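Local coordinates for AlyGC (PDB 5GKD), which probably cleaves alginate by beta-elimination, as a calcium-binding lyase of polysaccharide lyase family 6, at residues D112-F120 / R536-R544. Sequence-based numbering, arbitrary orientation.
Sequences DNFSNPEKF and RLPMQRNYR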
loop_
_atom_site.group_PDB
_atom_site.type_symbol
_atom_site.label_atom_id
_atom_site.label_comp_id
_atom_site.label_asym_id
_atom_site.label_seq_id
_atom_site.Cartn_x
_atom_site.Cartn_y
_atom_site.Cartn_z
ATOM N N ASP A 112 -26.856 1.898 2.020
ATOM C CA ASP A 112 -26.437 3.074 1.259
ATOM C C ASP A 112 -24.955 3.315 1.520
ATOM O O ASP A 112 -24.573 3.825 2.581
ATOM C CB ASP A 112 -27.276 4.287 1.658
ATOM C CG ASP A 112 -26.942 5.517 0.859
ATOM O OD1 ASP A 112 -25.981 5.489 0.076
ATOM O OD2 ASP A 112 -27.639 6.532 1.023
ATOM N N ASN A 113 -24.127 2.934 0.556
ATOM C CA ASN A 113 -22.700 3.218 0.598
ATOM C C ASN A 113 -22.055 2.726 1.890
ATOM O O ASN A 113 -21.163 3.366 2.445
ATOM C CB ASN A 113 -22.444 4.713 0.387
ATOM C CG ASN A 113 -22.426 5.071 -1.079
ATOM O OD1 ASN A 113 -21.392 4.971 -1.732
ATOM N ND2 ASN A 113 -23.585 5.434 -1.616
ATOM N N PHE A 114 -22.497 1.560 2.348
ATOM C CA PHE A 114 -21.986 0.849 3.525
ATOM C C PHE A 114 -20.753 0.014 3.180
ATOM O O PHE A 114 -20.689 -1.187 3.467
ATOM C CB PHE A 114 -23.109 -0.029 4.070
ATOM C CG PHE A 114 -23.034 -0.320 5.532
ATOM C CD1 PHE A 114 -23.270 0.682 6.461
ATOM C CD2 PHE A 114 -22.823 -1.608 5.979
ATOM C CE1 PHE A 114 -23.252 0.403 7.815
ATOM C CE2 PHE A 114 -22.810 -1.906 7.336
ATOM C CZ PHE A 114 -23.013 -0.892 8.259
ATOM N N SER A 115 -19.766 0.636 2.539
ATOM C CA SER A 115 -18.676 -0.097 1.909
ATOM C C SER A 115 -17.470 -0.213 2.821
ATOM O O SER A 115 -17.123 0.728 3.535
ATOM C CB SER A 115 -18.224 0.581 0.613
ATOM O OG SER A 115 -19.244 0.562 -0.335
ATOM N N ASN A 116 -16.830 -1.368 2.774
ATOM C CA ASN A 116 -15.526 -1.525 3.396
ATOM C C ASN A 116 -14.583 -0.405 2.951
ATOM O O ASN A 116 -14.633 0.011 1.803
ATOM C CB ASN A 116 -14.938 -2.883 3.024
ATOM C CG ASN A 116 -13.787 -3.266 3.896
ATOM O OD1 ASN A 116 -12.656 -2.812 3.692
ATOM N ND2 ASN A 116 -14.066 -4.110 4.903
ATOM N N PRO A 117 -13.710 0.088 3.830
ATOM C CA PRO A 117 -12.791 1.162 3.415
ATOM C C PRO A 117 -11.815 0.766 2.311
ATOM O O PRO A 117 -11.346 1.656 1.593
ATOM C CB PRO A 117 -12.035 1.523 4.709
ATOM C CG PRO A 117 -12.745 0.881 5.804
ATOM C CD PRO A 117 -13.641 -0.198 5.267
ATOM N N GLU A 118 -11.466 -0.511 2.160
ATOM C CA GLU A 118 -10.550 -0.958 1.109
ATOM C C GLU A 118 -11.327 -1.657 0.008
ATOM O O GLU A 118 -12.063 -2.607 0.287
ATOM C CB GLU A 118 -9.481 -1.921 1.643
ATOM C CG GLU A 118 -8.511 -1.325 2.621
ATOM C CD GLU A 118 -7.405 -2.294 3.010
ATOM O OE1 GLU A 118 -6.683 -2.784 2.113
ATOM O OE2 GLU A 118 -7.280 -2.581 4.222
ATOM N N LYS A 119 -11.126 -1.225 -1.242
ATOM C CA LYS A 119 -11.885 -1.795 -2.356
ATOM C C LYS A 119 -11.714 -3.302 -2.458
ATOM O O LYS A 119 -12.660 -4.001 -2.825
ATOM C CB LYS A 119 -11.492 -1.139 -3.688
ATOM C CG LYS A 119 -12.067 0.264 -3.906
ATOM C CD LYS A 119 -11.744 0.797 -5.310
ATOM C CE LYS A 119 -12.597 0.106 -6.343
ATOM N NZ LYS A 119 -12.053 0.253 -7.685
ATOM N N PHE A 120 -10.533 -3.835 -2.144
ATOM C CA PHE A 120 -10.304 -5.258 -2.358
ATOM C C PHE A 120 -10.239 -6.043 -1.067
ATOM O O PHE A 120 -9.692 -7.145 -1.031
ATOM C CB PHE A 120 -9.081 -5.447 -3.253
ATOM C CG PHE A 120 -9.370 -4.987 -4.637
ATOM C CD1 PHE A 120 -9.224 -3.660 -4.972
ATOM C CD2 PHE A 120 -9.984 -5.837 -5.534
ATOM C CE1 PHE A 120 -9.573 -3.213 -6.225
ATOM C CE2 PHE A 120 -10.341 -5.395 -6.779
ATOM C CZ PHE A 120 -10.143 -4.086 -7.128
ATOM N N ARG A 536 -1.814 7.305 -0.519
ATOM C CA ARG A 536 -1.202 5.994 -0.442
ATOM C C ARG A 536 -1.941 5.065 0.514
ATOM O O ARG A 536 -1.605 3.878 0.601
ATOM C CB ARG A 536 0.266 6.133 -0.054
ATOM C CG ARG A 536 1.058 6.996 -1.047
ATOM C CD ARG A 536 2.520 6.975 -0.715
ATOM N NE ARG A 536 3.346 7.739 -1.637
ATOM C CZ ARG A 536 3.851 8.936 -1.358
ATOM N NH1 ARG A 536 3.584 9.512 -0.202
ATOM N NH2 ARG A 536 4.617 9.558 -2.240
ATOM N N LEU A 537 -2.926 5.574 1.217
ATOM C CA LEU A 537 -3.848 4.702 1.917
ATOM C C LEU A 537 -4.749 4.046 0.881
ATOM O O LEU A 537 -5.211 4.733 -0.037
ATOM C CB LEU A 537 -4.663 5.487 2.935
ATOM C CG LEU A 537 -3.942 5.833 4.245
ATOM C CD1 LEU A 537 -2.808 6.836 4.053
ATOM C CD2 LEU A 537 -4.935 6.365 5.278
ATOM N N PRO A 538 -4.959 2.727 0.936
ATOM C CA PRO A 538 -5.865 2.081 -0.022
ATOM C C PRO A 538 -7.200 2.802 -0.015
ATOM O O PRO A 538 -7.769 3.082 1.044
ATOM C CB PRO A 538 -5.993 0.645 0.504
ATOM C CG PRO A 538 -4.847 0.439 1.406
ATOM C CD PRO A 538 -4.520 1.799 1.987
ATOM N N MET A 539 -7.670 3.153 -1.200
ATOM C CA MET A 539 -8.866 3.974 -1.314
ATOM C C MET A 539 -10.128 3.125 -1.296
ATOM O O MET A 539 -10.115 1.934 -1.600
ATOM C CB MET A 539 -8.828 4.814 -2.589
ATOM C CG MET A 539 -7.637 5.744 -2.673
ATOM S SD MET A 539 -7.601 6.719 -4.183
ATOM C CE MET A 539 -9.021 7.765 -3.959
ATOM N N GLN A 540 -11.232 3.774 -0.943
ATOM C CA GLN A 540 -12.550 3.162 -0.875
ATOM C C GLN A 540 -13.347 3.348 -2.151
ATOM O O GLN A 540 -14.333 2.645 -2.361
ATOM C CB GLN A 540 -13.330 3.772 0.300
ATOM C CG GLN A 540 -14.648 3.095 0.610
ATOM C CD GLN A 540 -15.552 3.940 1.481
ATOM O OE1 GLN A 540 -15.875 5.074 1.131
ATOM N NE2 GLN A 540 -15.980 3.388 2.618
ATOM N N ARG A 541 -12.904 4.239 -3.023
ATOM C CA ARG A 541 -13.743 4.875 -4.020
ATOM C C ARG A 541 -12.885 5.131 -5.252
ATOM O O ARG A 541 -11.670 5.308 -5.134
ATOM C CB ARG A 541 -14.271 6.176 -3.408
ATOM C CG ARG A 541 -15.400 6.859 -4.044
ATOM C CD ARG A 541 -15.832 7.942 -3.107
ATOM N NE ARG A 541 -16.535 7.376 -1.961
ATOM C CZ ARG A 541 -17.829 7.561 -1.725
ATOM N NH1 ARG A 541 -18.549 8.313 -2.544
ATOM N NH2 ARG A 541 -18.403 7.011 -0.666
ATOM N N ASN A 542 -13.506 5.151 -6.427
ATOM C CA ASN A 542 -12.784 5.534 -7.640
ATOM C C ASN A 542 -12.584 7.059 -7.681
ATOM O O ASN A 542 -13.129 7.802 -6.868
ATOM C CB ASN A 542 -13.533 5.072 -8.896
ATOM C CG ASN A 542 -13.783 3.567 -8.922
ATOM O OD1 ASN A 542 -13.089 2.798 -8.267
ATOM N ND2 ASN A 542 -14.771 3.147 -9.696
ATOM N N TYR A 543 -11.809 7.535 -8.656
ATOM C CA TYR A 543 -11.598 8.971 -8.810
ATOM C C TYR A 543 -11.538 9.322 -10.292
ATOM O O TYR A 543 -11.348 8.460 -11.145
ATOM C CB TYR A 543 -10.315 9.454 -8.086
ATOM C CG TYR A 543 -9.055 8.924 -8.707
ATOM C CD1 TYR A 543 -8.597 7.642 -8.418
ATOM C CD2 TYR A 543 -8.343 9.681 -9.611
ATOM C CE1 TYR A 543 -7.459 7.147 -9.005
ATOM C CE2 TYR A 543 -7.189 9.194 -10.194
ATOM C CZ TYR A 543 -6.756 7.927 -9.896
ATOM O OH TYR A 543 -5.623 7.451 -10.500
ATOM N N ARG A 544 -11.687 10.616 -10.579
ATOM C CA ARG A 544 -11.594 11.179 -11.917
ATOM C C ARG A 544 -10.507 12.252 -11.949
ATOM O O ARG A 544 -10.389 13.055 -11.021
ATOM C CB ARG A 544 -12.939 11.792 -12.354
ATOM C CG ARG A 544 -14.067 10.797 -12.545
ATOM C CD ARG A 544 -15.429 11.467 -12.582
ATOM N NE ARG A 544 -15.914 11.804 -11.246
ATOM C CZ ARG A 544 -16.704 12.839 -10.982
ATOM N NH1 ARG A 544 -17.096 13.640 -11.964
ATOM N NH2 ARG A 544 -17.086 13.084 -9.741
HETATM O O HOH W 1 -18.794 5.302 1.710
HETATM O O HOH W 2 -14.451 -0.056 -1.237
HETATM O O HOH W 3 -10.426 4.250 2.168
#
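Lys119 and Gln540 make the largest contributions to the contact between two right-handed parallel beta-helices of the chain, joining the loop between strands 105-112 and 124-128 to the loop between strands 530-534 and 543-548. Lys119 suits its place because its long aliphatic stem can run past two backbone carbonyls and still bring an ammonium group to the acceptors beyond. Its CB lies 4.0 Å from Met539 O, the oxygen that also accepts a weak bond from Lys119 N. Lys119 CG faces both backbone oxygens, 3.6 Å from Gln540 O and slightly nearer Met539 O. CD already lies near Asn542 OD1, and a bend at chi3 (74°) brings CE and NZ closer still. NZ donates to Asn542 OD1 at 2.8 Å, in the carbonyl plane, and also bonds Leu177 O. An amide fits at Asn542, since its ND2 can meanwhile donate to Ile176 O. An alanine in place of Lys119 would probably leave Asn542 OD1 and Leu177 O without their shared donor and open a gap beside the loop.

Gln540 reaches the other way, CG anti to its backbone N (chi1 -172°), long enough to carry an amide N-H to Ser115 O in a weak, bent bond. Its methylenes lie against carbonyls, Gln540 CB 3.2 Å from Pro117 O and Gln540 CG 3.3 Å from Asn116 O. An Asx turn shapes the loop here, Glu118 N donating to Asn116 OD1. The Pro538 ring offers an apolar surface to the Glu118 stem, Glu118 CG 3.8 Å from Pro538 CB. Water 2 bridges the backbones, donating to Asn116 O and, at 2.9 Å, to Gln540 O.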